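Local atomic coordinates of ribonucleoside-diphosphate reductase (Pseudomonas aeruginosa, PDB entry 5IM3), a protein that probably catalyses the thioredoxin-dependent reduction of ribonucleoside diphosphates to deoxyribonucleotides for DNA synthesis and binds dATP as an allosteric ligand. Residues M663-A668 against A683-S688; A691-A696 against N765-A770; D743-L748 against R866-D871; Q783-T788 against Q872-N877. All coordinates share one frame; numbering follows the deposited sequence.

All four contacts lie in the barrel domain and away from the dATP pockets, so they describe the framework of the catalytic domain rather than a nucleotide site. Contacts 1 and 2 follow one another on helix 679-707, with centres about 13 Å apart. Contact 3 stands about 11 Å from contact 2 and 13 Å from contact 1 between centres; Asp686 of the shared helix reaches Lys868 and Trp869, while Asp871 receives the backbone N-H groups of Ile766 and Met767. Contact 4 lies about 11 Å from contact 1 between centres; its segment 872-877 directly follows 866-871 of contact 3 and joins 765-770 of contact 2 through backbone bonds of Ile769.

Contact 1 of 4, residues M663-A668 against A683-S688; sequences MGFQDA and AFADQS
The backbones of 663-668 and 683-688 stay well apart where Phe665 faces Ala685, their CA atoms 8.4 Å from each other, so side chains must fill the interval. Two phenylalanines do so, each with CG anti to its backbone N (chi1 -175° in Phe665), and they slide past one another in opposite directions. Phe665 CE1 meets Phe684 CE2 at 3.7 Å; the planes are inclined by 31° and the ring centres lie 5.5 Å apart, an oblique pairing. The tip of the first ring continues to the other helix, where Phe665 CZ packs on Ala685 CB at 3.6 Å. Alanine suits this position because its lone methyl lets the large ring come close to the helix. Ala668 does likewise on the opposite segment, its CB 4.2 Å from Phe684 CE2. Ser688 OG sits over the centre of the Phe684 ring, 4.1 Å above its plane, and also near the edge of Phe665. At the start of the first helix, Gly664 is the N-cap residue, and its positive phi is one that glycine adopts readily. Arg866 adds a cation-pi contact to Phe665. The pair thus fills a buried joint between the short helix 665-672, which follows strand 659-663 after the single residue Gly664, and the long helix 679-707.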
loop_
_atom_site.group_PDB
_atom_site.type_symbol
_atom_site.label_atom_id
_atom_site.label_comp_id
_atom_site.label_asym_id
_atom_site.label_seq_id
_atom_site.Cartn_x
_atom_site.Cartn_y
_atom_site.Cartn_z
ATOM N N MET A 663 29.388 -34.756 -0.594
ATOM C CA MET A 663 29.399 -33.561 0.236
ATOM C C MET A 663 30.769 -32.908 0.133
ATOM O O MET A 663 31.729 -33.498 -0.372
ATOM C CB MET A 663 29.040 -33.875 1.696
ATOM C CG MET A 663 29.906 -34.931 2.360
ATOM S SD MET A 663 29.480 -35.145 4.103
ATOM C CE MET A 663 30.604 -36.455 4.569
ATOM N N GLY A 664 30.847 -31.669 0.614
ATOM C CA GLY A 664 32.057 -30.887 0.473
ATOM C C GLY A 664 32.269 -30.313 -0.908
ATOM O O GLY A 664 33.402 -29.966 -1.256
ATOM N N PHE A 665 31.206 -30.194 -1.708
ATOM C CA PHE A 665 31.355 -29.707 -3.077
ATOM C C PHE A 665 31.846 -28.265 -3.095
ATOM O O PHE A 665 32.796 -27.928 -3.809
ATOM C CB PHE A 665 30.027 -29.831 -3.824
ATOM C CG PHE A 665 30.114 -29.459 -5.277
ATOM C CD1 PHE A 665 30.498 -30.395 -6.224
ATOM C CD2 PHE A 665 29.823 -28.171 -5.695
ATOM C CE1 PHE A 665 30.583 -30.055 -7.559
ATOM C CE2 PHE A 665 29.909 -27.824 -7.030
ATOM C CZ PHE A 665 30.287 -28.771 -7.962
ATOM N N GLN A 666 31.203 -27.395 -2.314
ATOM C CA GLN A 666 31.627 -26.000 -2.266
ATOM C C GLN A 666 33.070 -25.890 -1.795
ATOM O O GLN A 666 33.859 -25.121 -2.357
ATOM C CB GLN A 666 30.691 -25.204 -1.353
ATOM C CG GLN A 666 31.143 -23.779 -1.041
ATOM C CD GLN A 666 31.042 -22.848 -2.235
ATOM O OE1 GLN A 666 30.093 -22.076 -2.352
ATOM N NE2 GLN A 666 32.025 -22.914 -3.123
ATOM N N ASP A 667 33.441 -26.664 -0.773
ATOM C CA ASP A 667 34.818 -26.650 -0.295
ATOM C C ASP A 667 35.775 -27.214 -1.338
ATOM O O ASP A 667 36.922 -26.764 -1.432
ATOM C CB ASP A 667 34.923 -27.434 1.012
ATOM C CG ASP A 667 34.225 -26.737 2.168
ATOM O OD1 ASP A 667 33.618 -25.669 1.941
ATOM O OD2 ASP A 667 34.274 -27.262 3.300
ATOM N N ALA A 668 35.327 -28.188 -2.130
ATOM C CA ALA A 668 36.165 -28.689 -3.213
ATOM C C ALA A 668 36.396 -27.615 -4.269
ATOM O O ALA A 668 37.475 -27.551 -4.868
ATOM C CB ALA A 668 35.534 -29.933 -3.839
ATOM N N ALA A 683 31.615 -27.283 -15.108
ATOM C CA ALA A 683 32.416 -28.355 -15.688
ATOM C C ALA A 683 32.857 -29.351 -14.622
ATOM O O ALA A 683 32.785 -30.569 -14.827
ATOM C CB ALA A 683 33.628 -27.767 -16.409
ATOM N N PHE A 684 33.326 -28.853 -13.475
ATOM C CA PHE A 684 33.744 -29.749 -12.401
ATOM C C PHE A 684 32.570 -30.565 -11.869
ATOM O O PHE A 684 32.728 -31.743 -11.529
ATOM C CB PHE A 684 34.397 -28.953 -11.272
ATOM C CG PHE A 684 34.683 -29.774 -10.049
ATOM C CD1 PHE A 684 35.674 -30.743 -10.067
ATOM C CD2 PHE A 684 33.960 -29.582 -8.885
ATOM C CE1 PHE A 684 35.937 -31.508 -8.943
ATOM C CE2 PHE A 684 34.218 -30.341 -7.757
ATOM C CZ PHE A 684 35.205 -31.306 -7.787
ATOM N N ALA A 685 31.385 -29.953 -11.781
ATOM C CA ALA A 685 30.210 -30.683 -11.310
ATOM C C ALA A 685 29.844 -31.808 -12.269
ATOM O O ALA A 685 29.440 -32.896 -11.841
ATOM C CB ALA A 685 29.027 -29.729 -11.146
ATOM N N ASP A 686 29.976 -31.557 -13.572
ATOM C CA ASP A 686 29.681 -32.580 -14.570
ATOM C C ASP A 686 30.662 -33.741 -14.470
ATOM O O ASP A 686 30.257 -34.903 -14.343
ATOM C CB ASP A 686 29.725 -31.954 -15.967
ATOM C CG ASP A 686 29.219 -32.890 -17.049
ATOM O OD1 ASP A 686 29.367 -34.122 -16.904
ATOM O OD2 ASP A 686 28.675 -32.388 -18.055
ATOM N N GLN A 687 31.963 -33.440 -14.517
ATOM C CA GLN A 687 32.972 -34.488 -14.623
ATOM C C GLN A 687 33.158 -35.242 -13.312
ATOM O O GLN A 687 33.434 -36.447 -13.330
ATOM C CB GLN A 687 34.295 -33.880 -15.076
ATOM C CG GLN A 687 34.207 -33.184 -16.420
ATOM C CD GLN A 687 35.465 -32.418 -16.762
ATOM O OE1 GLN A 687 35.403 -31.300 -17.274
ATOM N NE2 GLN A 687 36.619 -33.014 -16.482
ATOM N N SER A 688 33.029 -34.563 -12.171
ATOM C CA SER A 688 33.173 -35.260 -10.897
ATOM C C SER A 688 32.045 -36.265 -10.696
ATOM O O SER A 688 32.271 -37.362 -10.169
ATOM C CB SER A 688 33.217 -34.257 -9.744
ATOM O OG SER A 688 32.138 -33.344 -9.818
#

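Contact 2 of 4, residues A691-A696 against N765-A770; sequences AISYYA and NIMAIA
Met767 meets Ser693 and Ala696 with no aromatic ring between them: the flat side chains nearby, Tyr694 and Tyr695, offer neither face nor edge to 765-770, and Tyr694 instead meets Trp750 edge-to-face. The contact is therefore one of a flexible thioether and small side chains. The Met767 sulphur, SD, rests 3.6 Å from Ser693 CA and lies almost as near to Ser693 CB, and a bend at chi3 (71°) places the terminal CE against the same two carbons. Met767 CE also approaches Ile692 CG2, at 4.3 Å. An unbranched, flexible methionine is well fitted to follow the helix surface in this way, while the small Ser693, whose hydroxyl has a weak bond to Trp869 O, lets it settle close to the helix backbone. The second meeting is methyl to methyl: Ala696 CB touches Ile766 CG2 at 3.5 Å. Chi1 of Ile766 (-44°) sets CG1 anti to the carbonyl carbon and CG2 anti to the backbone N, which turns the latter branch to the helix. Ala696 CB also lies 4.3 Å from Met767 CG. Behind this layer, the backbone of Ile766 and Ala768 bonds to Leu660, and Asp871 accepts the N-H groups of Ile766 and Met767. An irregular segment bonded to strand 659-663 and covered by a long helix is consistent with the wall of the ten-stranded alpha-beta barrel of ribonucleotide reductases.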
loop_
_atom_site.group_PDB
_atom_site.type_symbol
_atom_site.label_atom_id
_atom_site.label_comp_id
_atom_site.label_asym_id
_atom_site.label_seq_id
_atom_site.Cartn_x
_atom_site.Cartn_y
_atom_site.Cartn_z
ATOM N N ALA A 691 32.703 -39.277 -12.928
ATOM C CA ALA A 691 33.719 -40.162 -12.371
ATOM C C ALA A 691 33.142 -41.024 -11.254
ATOM O O ALA A 691 33.286 -42.252 -11.265
ATOM C CB ALA A 691 34.906 -39.343 -11.865
ATOM N N ILE A 692 32.484 -40.396 -10.276
ATOM C CA ILE A 692 31.850 -41.155 -9.201
ATOM C C ILE A 692 30.857 -42.157 -9.776
ATOM O O ILE A 692 30.791 -43.311 -9.338
ATOM C CB ILE A 692 31.176 -40.197 -8.199
ATOM C CG1 ILE A 692 32.224 -39.290 -7.551
ATOM C CG2 ILE A 692 30.421 -40.981 -7.127
ATOM C CD1 ILE A 692 31.650 -38.208 -6.663
ATOM N N SER A 693 30.079 -41.733 -10.774
ATOM C CA SER A 693 29.068 -42.611 -11.357
ATOM C C SER A 693 29.700 -43.859 -11.956
ATOM O O SER A 693 29.224 -44.980 -11.735
ATOM C CB SER A 693 28.280 -41.857 -12.422
ATOM O OG SER A 693 27.549 -42.760 -13.223
ATOM N N TYR A 694 30.766 -43.679 -12.738
ATOM C CA TYR A 694 31.463 -44.817 -13.325
ATOM C C TYR A 694 31.902 -45.799 -12.246
ATOM O O TYR A 694 31.647 -47.004 -12.341
ATOM C CB TYR A 694 32.664 -44.317 -14.129
ATOM C CG TYR A 694 33.341 -45.368 -14.977
ATOM C CD1 TYR A 694 34.287 -46.224 -14.432
ATOM C CD2 TYR A 694 33.042 -45.495 -16.328
ATOM C CE1 TYR A 694 34.912 -47.181 -15.204
ATOM C CE2 TYR A 694 33.666 -46.450 -17.110
ATOM C CZ TYR A 694 34.596 -47.290 -16.542
ATOM O OH TYR A 694 35.218 -48.242 -17.315
ATOM N N TYR A 695 32.553 -45.289 -11.197
ATOM C CA TYR A 695 33.052 -46.155 -10.134
ATOM C C TYR A 695 31.912 -46.796 -9.353
ATOM O O TYR A 695 31.974 -47.984 -9.018
ATOM C CB TYR A 695 33.963 -45.350 -9.209
ATOM C CG TYR A 695 35.178 -44.806 -9.919
ATOM C CD1 TYR A 695 35.866 -45.590 -10.835
ATOM C CD2 TYR A 695 35.625 -43.510 -9.691
ATOM C CE1 TYR A 695 36.965 -45.115 -11.492
ATOM C CE2 TYR A 695 36.732 -43.025 -10.351
ATOM C CZ TYR A 695 37.387 -43.846 -11.251
ATOM O OH TYR A 695 38.479 -43.391 -11.916
ATOM N N ALA A 696 30.865 -46.029 -9.051
ATOM C CA ALA A 696 29.734 -46.591 -8.323
ATOM C C ALA A 696 29.081 -47.712 -9.123
ATOM O O ALA A 696 28.817 -48.799 -8.595
ATOM C CB ALA A 696 28.723 -45.490 -7.998
ATOM N N ASN A 765 19.319 -49.137 -7.858
ATOM C CA ASN A 765 19.701 -47.735 -7.877
ATOM C C ASN A 765 20.954 -47.579 -7.027
ATOM O O ASN A 765 21.130 -48.282 -6.026
ATOM C CB ASN A 765 18.572 -46.829 -7.349
ATOM C CG ASN A 765 17.396 -46.725 -8.315
ATOM O OD1 ASN A 765 17.303 -45.776 -9.095
ATOM N ND2 ASN A 765 16.492 -47.700 -8.259
ATOM N N ILE A 766 21.832 -46.659 -7.435
ATOM C CA ILE A 766 23.150 -46.505 -6.830
ATOM C C ILE A 766 23.303 -45.151 -6.148
ATOM O O ILE A 766 23.786 -45.066 -5.014
ATOM C CB ILE A 766 24.275 -46.707 -7.869
ATOM C CG1 ILE A 766 24.014 -47.914 -8.776
ATOM C CG2 ILE A 766 25.602 -46.876 -7.148
ATOM C CD1 ILE A 766 24.187 -49.233 -8.102
ATOM N N MET A 767 22.921 -44.075 -6.833
ATOM C CA MET A 767 23.334 -42.730 -6.460
ATOM C C MET A 767 22.142 -41.843 -6.135
ATOM O O MET A 767 21.095 -41.917 -6.786
ATOM C CB MET A 767 24.143 -42.097 -7.584
ATOM C CG MET A 767 25.322 -42.937 -8.019
ATOM S SD MET A 767 25.935 -42.422 -9.621
ATOM C CE MET A 767 26.674 -40.852 -9.184
ATOM N N ALA A 768 22.326 -40.995 -5.126
ATOM C CA ALA A 768 21.361 -39.967 -4.765
ATOM C C ALA A 768 22.074 -38.970 -3.867
ATOM O O ALA A 768 22.786 -39.374 -2.943
ATOM C CB ALA A 768 20.144 -40.565 -4.055
ATOM N N ILE A 769 21.898 -37.681 -4.142
ATOM C CA ILE A 769 22.539 -36.621 -3.369
ATOM C C ILE A 769 21.497 -36.087 -2.395
ATOM O O ILE A 769 20.595 -35.335 -2.772
ATOM C CB ILE A 769 23.104 -35.516 -4.266
ATOM C CG1 ILE A 769 24.153 -36.089 -5.222
ATOM C CG2 ILE A 769 23.722 -34.407 -3.418
ATOM C CD1 ILE A 769 24.684 -35.075 -6.231
ATOM N N ALA A 770 21.632 -36.470 -1.138
ATOM C CA ALA A 770 20.744 -36.077 -0.062
ATOM C C ALA A 770 21.385 -34.994 0.789
ATOM O O ALA A 770 22.600 -34.780 0.728
ATOM C CB ALA A 770 20.414 -37.289 0.815
#

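Contact 3 of 4, residues D743-L748 against R866-D871; sequences DLSETL and RQKWID
Ionic and polar contacts centre on Asp743 and Lys868. Asp743 OD1 forms a salt bridge with Lys868 NZ at 3.1 Å, weak as a hydrogen bond, and the two side chains cross obliquely. The ammonium group adds a weak bond to the carbonyl Ser745 O, 3.3 Å from Lys868 NZ, and its stronger partner is Asp686 of helix 679-707. Lysine suits the place: chi3 (-54°) turns CE out of the extended line, and the long chain lets one ammonium meet several acceptors. Asp743 is held by its own loop: Ser745 OG donates to the syn lone pair of Asp743 OD1 at 2.7 Å, while Ser745 N reaches the same oxygen from above the carboxylate plane, 2.8 Å away with an N-H...O angle of 161°. These two bonds restrain the carboxylate's rotation and would be expected to favour its charged form.

Packing contacts around the indole lie beside this cluster. The edge of the Trp869 indole meets Ser745 O, 3.6 Å from CZ2, and Glu746 CG, 3.9 Å from CH2, while Lys868 CB sits over one face toward the rim. Glu746 thus applies its methylene rather than its charge. Trp869 NE1 is bonded to Asp686, so the broad ring has a fixed polar edge as well. The bond from Ser745 N to Asp743 OD1 defines an Asx turn, here in a partly buried junction of two barrel-domain loops.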
loop_
_atom_site.group_PDB
_atom_site.type_symbol
_atom_site.label_atom_id
_atom_site.label_comp_id
_atom_site.label_asym_id
_atom_site.label_seq_id
_atom_site.Cartn_x
_atom_site.Cartn_y
_atom_site.Cartn_z
ATOM N N ASP A 743 23.138 -30.718 -21.705
ATOM C CA ASP A 743 24.443 -31.088 -22.235
ATOM C C ASP A 743 24.616 -32.602 -22.201
ATOM O O ASP A 743 24.223 -33.266 -21.239
ATOM C CB ASP A 743 25.547 -30.415 -21.423
ATOM C CG ASP A 743 26.927 -30.725 -21.953
ATOM O OD1 ASP A 743 27.473 -31.790 -21.594
ATOM O OD2 ASP A 743 27.469 -29.905 -22.725
ATOM N N LEU A 744 25.211 -33.149 -23.261
ATOM C CA LEU A 744 25.391 -34.591 -23.399
ATOM C C LEU A 744 26.862 -34.980 -23.518
ATOM O O LEU A 744 27.171 -36.080 -23.989
ATOM C CB LEU A 744 24.601 -35.102 -24.608
ATOM C CG LEU A 744 23.259 -35.797 -24.354
ATOM C CD1 LEU A 744 22.393 -35.042 -23.357
ATOM C CD2 LEU A 744 22.511 -35.973 -25.670
ATOM N N SER A 745 27.777 -34.114 -23.087
ATOM C CA SER A 745 29.197 -34.389 -23.239
ATOM C C SER A 745 29.636 -35.508 -22.298
ATOM O O SER A 745 29.017 -35.772 -21.263
ATOM C CB SER A 745 30.023 -33.130 -22.974
ATOM O OG SER A 745 29.953 -32.749 -21.610
ATOM N N GLU A 746 30.730 -36.170 -22.677
ATOM C CA GLU A 746 31.278 -37.291 -21.928
ATOM C C GLU A 746 32.797 -37.238 -21.999
ATOM O O GLU A 746 33.363 -36.953 -23.057
ATOM C CB GLU A 746 30.784 -38.632 -22.487
ATOM C CG GLU A 746 29.273 -38.739 -22.599
ATOM C CD GLU A 746 28.826 -40.037 -23.246
ATOM O OE1 GLU A 746 27.654 -40.114 -23.674
ATOM O OE2 GLU A 746 29.650 -40.973 -23.331
ATOM N N THR A 747 33.454 -37.523 -20.874
ATOM C CA THR A 747 34.910 -37.515 -20.802
ATOM C C THR A 747 35.502 -38.895 -20.551
ATOM O O THR A 747 36.730 -39.026 -20.515
ATOM C CB THR A 747 35.384 -36.553 -19.705
ATOM O OG1 THR A 747 35.098 -37.108 -18.417
ATOM C CG2 THR A 747 34.692 -35.202 -19.837
ATOM N N LEU A 748 34.672 -39.921 -20.378
ATOM C CA LEU A 748 35.121 -41.285 -20.139
ATOM C C LEU A 748 34.679 -42.180 -21.291
ATOM O O LEU A 748 33.950 -41.760 -22.193
ATOM C CB LEU A 748 34.568 -41.824 -18.813
ATOM C CG LEU A 748 35.391 -41.582 -17.544
ATOM C CD1 LEU A 748 35.707 -40.109 -17.340
ATOM C CD2 LEU A 748 34.647 -42.139 -16.340
ATOM N N ARG A 866 24.968 -32.828 -13.176
ATOM C CA ARG A 866 25.116 -33.928 -12.232
ATOM C C ARG A 866 24.028 -34.970 -12.449
ATOM O O ARG A 866 24.285 -36.176 -12.360
ATOM C CB ARG A 866 25.085 -33.401 -10.797
ATOM C CG ARG A 866 26.372 -32.711 -10.369
ATOM C CD ARG A 866 26.350 -32.358 -8.890
ATOM N NE ARG A 866 25.333 -31.349 -8.602
ATOM C CZ ARG A 866 25.564 -30.042 -8.527
ATOM N NH1 ARG A 866 26.788 -29.558 -8.703
ATOM N NH2 ARG A 866 24.563 -29.212 -8.269
ATOM N N GLN A 867 22.811 -34.519 -12.764
ATOM C CA GLN A 867 21.684 -35.426 -12.946
ATOM C C GLN A 867 21.847 -36.329 -14.162
ATOM O O GLN A 867 21.127 -37.325 -14.276
ATOM C CB GLN A 867 20.386 -34.622 -13.073
ATOM C CG GLN A 867 19.114 -35.461 -13.002
ATOM C CD GLN A 867 19.044 -36.314 -11.751
ATOM O OE1 GLN A 867 18.800 -35.811 -10.655
ATOM N NE2 GLN A 867 19.264 -37.615 -11.908
ATOM N N LYS A 868 22.767 -36.011 -15.073
ATOM C CA LYS A 868 22.977 -36.877 -16.228
ATOM C C LYS A 868 23.539 -38.225 -15.816
ATOM O O LYS A 868 23.341 -39.222 -16.519
ATOM C CB LYS A 868 23.931 -36.227 -17.218
ATOM C CG LYS A 868 23.648 -34.774 -17.496
ATOM C CD LYS A 868 24.549 -34.239 -18.597
ATOM C CE LYS A 868 26.029 -34.470 -18.308
ATOM N NZ LYS A 868 26.891 -33.992 -19.420
ATOM N N TRP A 869 24.255 -38.271 -14.697
ATOM C CA TRP A 869 24.948 -39.469 -14.262
ATOM C C TRP A 869 24.281 -40.150 -13.078
ATOM O O TRP A 869 24.599 -41.308 -12.789
ATOM C CB TRP A 869 26.396 -39.117 -13.904
ATOM C CG TRP A 869 27.056 -38.267 -14.948
ATOM C CD1 TRP A 869 27.335 -36.932 -14.868
ATOM C CD2 TRP A 869 27.503 -38.691 -16.241
ATOM N NE1 TRP A 869 27.935 -36.502 -16.026
ATOM C CE2 TRP A 869 28.047 -37.563 -16.887
ATOM C CE3 TRP A 869 27.497 -39.915 -16.914
ATOM C CZ2 TRP A 869 28.586 -37.624 -18.170
ATOM C CZ3 TRP A 869 28.033 -39.975 -18.188
ATOM C CH2 TRP A 869 28.568 -38.835 -18.802
ATOM N N ILE A 870 23.368 -39.472 -12.398
ATOM C CA ILE A 870 22.708 -40.008 -11.217
ATOM C C ILE A 870 21.456 -40.754 -11.661
ATOM O O ILE A 870 20.674 -40.245 -12.477
ATOM C CB ILE A 870 22.373 -38.877 -10.229
ATOM C CG1 ILE A 870 23.664 -38.180 -9.781
ATOM C CG2 ILE A 870 21.601 -39.408 -9.027
ATOM C CD1 ILE A 870 23.449 -36.906 -8.991
ATOM N N ASP A 871 21.269 -41.970 -11.140
ATOM C CA ASP A 871 20.080 -42.740 -11.499
ATOM C C ASP A 871 18.853 -42.313 -10.701
ATOM O O ASP A 871 17.732 -42.439 -11.201
ATOM C CB ASP A 871 20.326 -44.246 -11.329
ATOM C CG ASP A 871 21.099 -44.588 -10.069
ATOM O OD1 ASP A 871 21.303 -43.698 -9.220
ATOM O OD2 ASP A 871 21.506 -45.758 -9.930
#

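Contact 4 of 4, residues Q783-T788 against Q872-N877; sequences QSIEPT and QAQSLN
Ile785 and Glu786 of the first segment meet Gln874 to Asn877 of the second through two unlike contacts. The polar one joins the side-chain ends of Glu786 and Asn877: Asn877 ND2 donates to Glu786 OE2 at 2.6 Å, but its N-H...O angle of 129° makes this a weak, bent bond. The carboxylate and amide planes are turned by 47°. Glutamate suits the site because its second carboxylate oxygen can serve another donor, and OE1 accepts from Tyr879 OH. The bend at chi2 (-81°) sets CD back from an extended course. In the second contact the methyl Ile785 CD1 packs against Gln874 OE1 at 3.4 Å, with the two side chains at about a right angle. Ile785 CD1 also touches Ser875 O at 3.8 Å and makes an apolar contact with Leu876 CD1 at 4.2 Å, so the slim end of isoleucine meets a backbone carbonyl, an amide oxygen and an aliphatic branch together.

Further out, Arg866 NE donates a hydrogen bond to the buried Gln874 OE1. Within 783-788, a type II' beta turn from Gln783 to Glu786, closed by Glu786 N to Gln783 O at 2.7 Å, presents Ile785 and Glu786 in succession; Ser784 takes its positive-phi corner. The turn belongs to the loop between helix 773-779 and strand 792-795, whereas 872-877 leads into strand 878-881, with Leu876 packing on helix 856-866.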
loop_
_atom_site.group_PDB
_atom_site.type_symbol
_atom_site.label_atom_id
_atom_site.label_comp_id
_atom_site.label_asym_id
_atom_site.label_seq_id
_atom_site.Cartn_x
_atom_site.Cartn_y
_atom_site.Cartn_z
ATOM N N GLN A 783 27.968 -28.469 3.056
ATOM C CA GLN A 783 26.795 -29.324 2.905
ATOM C C GLN A 783 26.623 -29.766 1.456
ATOM O O GLN A 783 26.542 -28.929 0.552
ATOM C CB GLN A 783 25.542 -28.587 3.373
ATOM C CG GLN A 783 25.649 -27.965 4.754
ATOM C CD GLN A 783 25.683 -28.998 5.856
ATOM O OE1 GLN A 783 25.518 -30.193 5.608
ATOM N NE2 GLN A 783 25.891 -28.543 7.087
ATOM N N SER A 784 26.552 -31.083 1.247
ATOM C CA SER A 784 26.262 -31.707 -0.045
ATOM C C SER A 784 26.735 -30.874 -1.234
ATOM O O SER A 784 27.940 -30.795 -1.495
ATOM C CB SER A 784 24.763 -32.001 -0.158
ATOM O OG SER A 784 23.994 -30.832 0.043
ATOM N N ILE A 785 25.800 -30.267 -1.968
ATOM C CA ILE A 785 26.104 -29.435 -3.126
ATOM C C ILE A 785 25.759 -27.977 -2.865
ATOM O O ILE A 785 25.728 -27.173 -3.802
ATOM C CB ILE A 785 25.383 -29.946 -4.386
ATOM C CG1 ILE A 785 23.892 -30.161 -4.099
ATOM C CG2 ILE A 785 26.031 -31.227 -4.884
ATOM C CD1 ILE A 785 23.084 -30.612 -5.300
ATOM N N GLU A 786 25.501 -27.615 -1.613
ATOM C CA GLU A 786 25.044 -26.271 -1.304
ATOM C C GLU A 786 26.182 -25.266 -1.473
ATOM O O GLU A 786 27.316 -25.534 -1.061
ATOM C CB GLU A 786 24.521 -26.201 0.132
ATOM C CG GLU A 786 23.318 -27.093 0.414
ATOM C CD GLU A 786 22.013 -26.478 -0.051
ATOM O OE1 GLU A 786 21.948 -25.236 -0.164
ATOM O OE2 GLU A 786 21.052 -27.238 -0.307
ATOM N N PRO A 787 25.919 -24.104 -2.063
ATOM C CA PRO A 787 26.857 -22.991 -1.916
ATOM C C PRO A 787 26.842 -22.495 -0.482
ATOM O O PRO A 787 25.842 -22.618 0.227
ATOM C CB PRO A 787 26.316 -21.934 -2.885
ATOM C CG PRO A 787 24.856 -22.235 -2.976
ATOM C CD PRO A 787 24.747 -23.728 -2.876
ATOM N N THR A 788 27.973 -21.953 -0.046
ATOM C CA THR A 788 28.064 -21.406 1.302
ATOM C C THR A 788 26.922 -20.430 1.545
ATOM O O THR A 788 26.736 -19.475 0.785
ATOM C CB THR A 788 29.414 -20.709 1.493
ATOM O OG1 THR A 788 30.472 -21.639 1.239
ATOM C CG2 THR A 788 29.552 -20.161 2.913
ATOM N N GLN A 872 19.029 -41.797 -9.491
ATOM C CA GLN A 872 17.935 -41.230 -8.712
ATOM C C GLN A 872 17.930 -39.712 -8.912
ATOM O O GLN A 872 17.954 -39.283 -10.069
ATOM C CB GLN A 872 18.048 -41.689 -7.259
ATOM C CG GLN A 872 18.119 -43.194 -7.081
ATOM C CD GLN A 872 17.698 -43.631 -5.691
ATOM O OE1 GLN A 872 16.591 -43.329 -5.241
ATOM N NE2 GLN A 872 18.582 -44.338 -5.003
ATOM N N ALA A 873 17.898 -38.889 -7.870
ATOM C CA ALA A 873 17.806 -37.440 -8.024
ATOM C C ALA A 873 18.780 -36.789 -7.043
ATOM O O ALA A 873 19.728 -37.417 -6.559
ATOM C CB ALA A 873 16.353 -36.981 -7.833
ATOM N N GLN A 874 18.560 -35.507 -6.748
ATOM C CA GLN A 874 19.405 -34.775 -5.815
ATOM C C GLN A 874 18.593 -33.674 -5.151
ATOM O O GLN A 874 17.807 -32.988 -5.811
ATOM C CB GLN A 874 20.630 -34.176 -6.523
ATOM C CG GLN A 874 20.304 -33.318 -7.729
ATOM C CD GLN A 874 21.518 -33.040 -8.597
ATOM O OE1 GLN A 874 22.521 -32.492 -8.134
ATOM N NE2 GLN A 874 21.435 -33.425 -9.866
ATOM N N SER A 875 18.786 -33.516 -3.842
ATOM C CA SER A 875 18.111 -32.459 -3.096
ATOM C C SER A 875 18.702 -31.107 -3.475
ATOM O O SER A 875 19.881 -30.842 -3.214
ATOM C CB SER A 875 18.248 -32.701 -1.597
ATOM O OG SER A 875 17.679 -33.941 -1.240
ATOM N N LEU A 876 17.887 -30.252 -4.080
ATOM C CA LEU A 876 18.364 -29.013 -4.690
ATOM C C LEU A 876 17.618 -27.829 -4.089
ATOM O O LEU A 876 16.507 -27.505 -4.519
ATOM C CB LEU A 876 18.184 -29.055 -6.202
ATOM C CG LEU A 876 18.798 -27.875 -6.957
ATOM C CD1 LEU A 876 20.312 -27.853 -6.787
ATOM C CD2 LEU A 876 18.421 -27.938 -8.427
ATOM N N ASN A 877 18.229 -27.176 -3.107
ATOM C CA ASN A 877 17.720 -25.903 -2.626
ATOM C C ASN A 877 18.089 -24.800 -3.607
ATOM O O ASN A 877 19.178 -24.804 -4.188
ATOM C CB ASN A 877 18.278 -25.588 -1.242
ATOM C CG ASN A 877 17.773 -26.540 -0.187
ATOM O OD1 ASN A 877 16.605 -26.929 -0.192
ATOM N ND2 ASN A 877 18.655 -26.938 0.717
#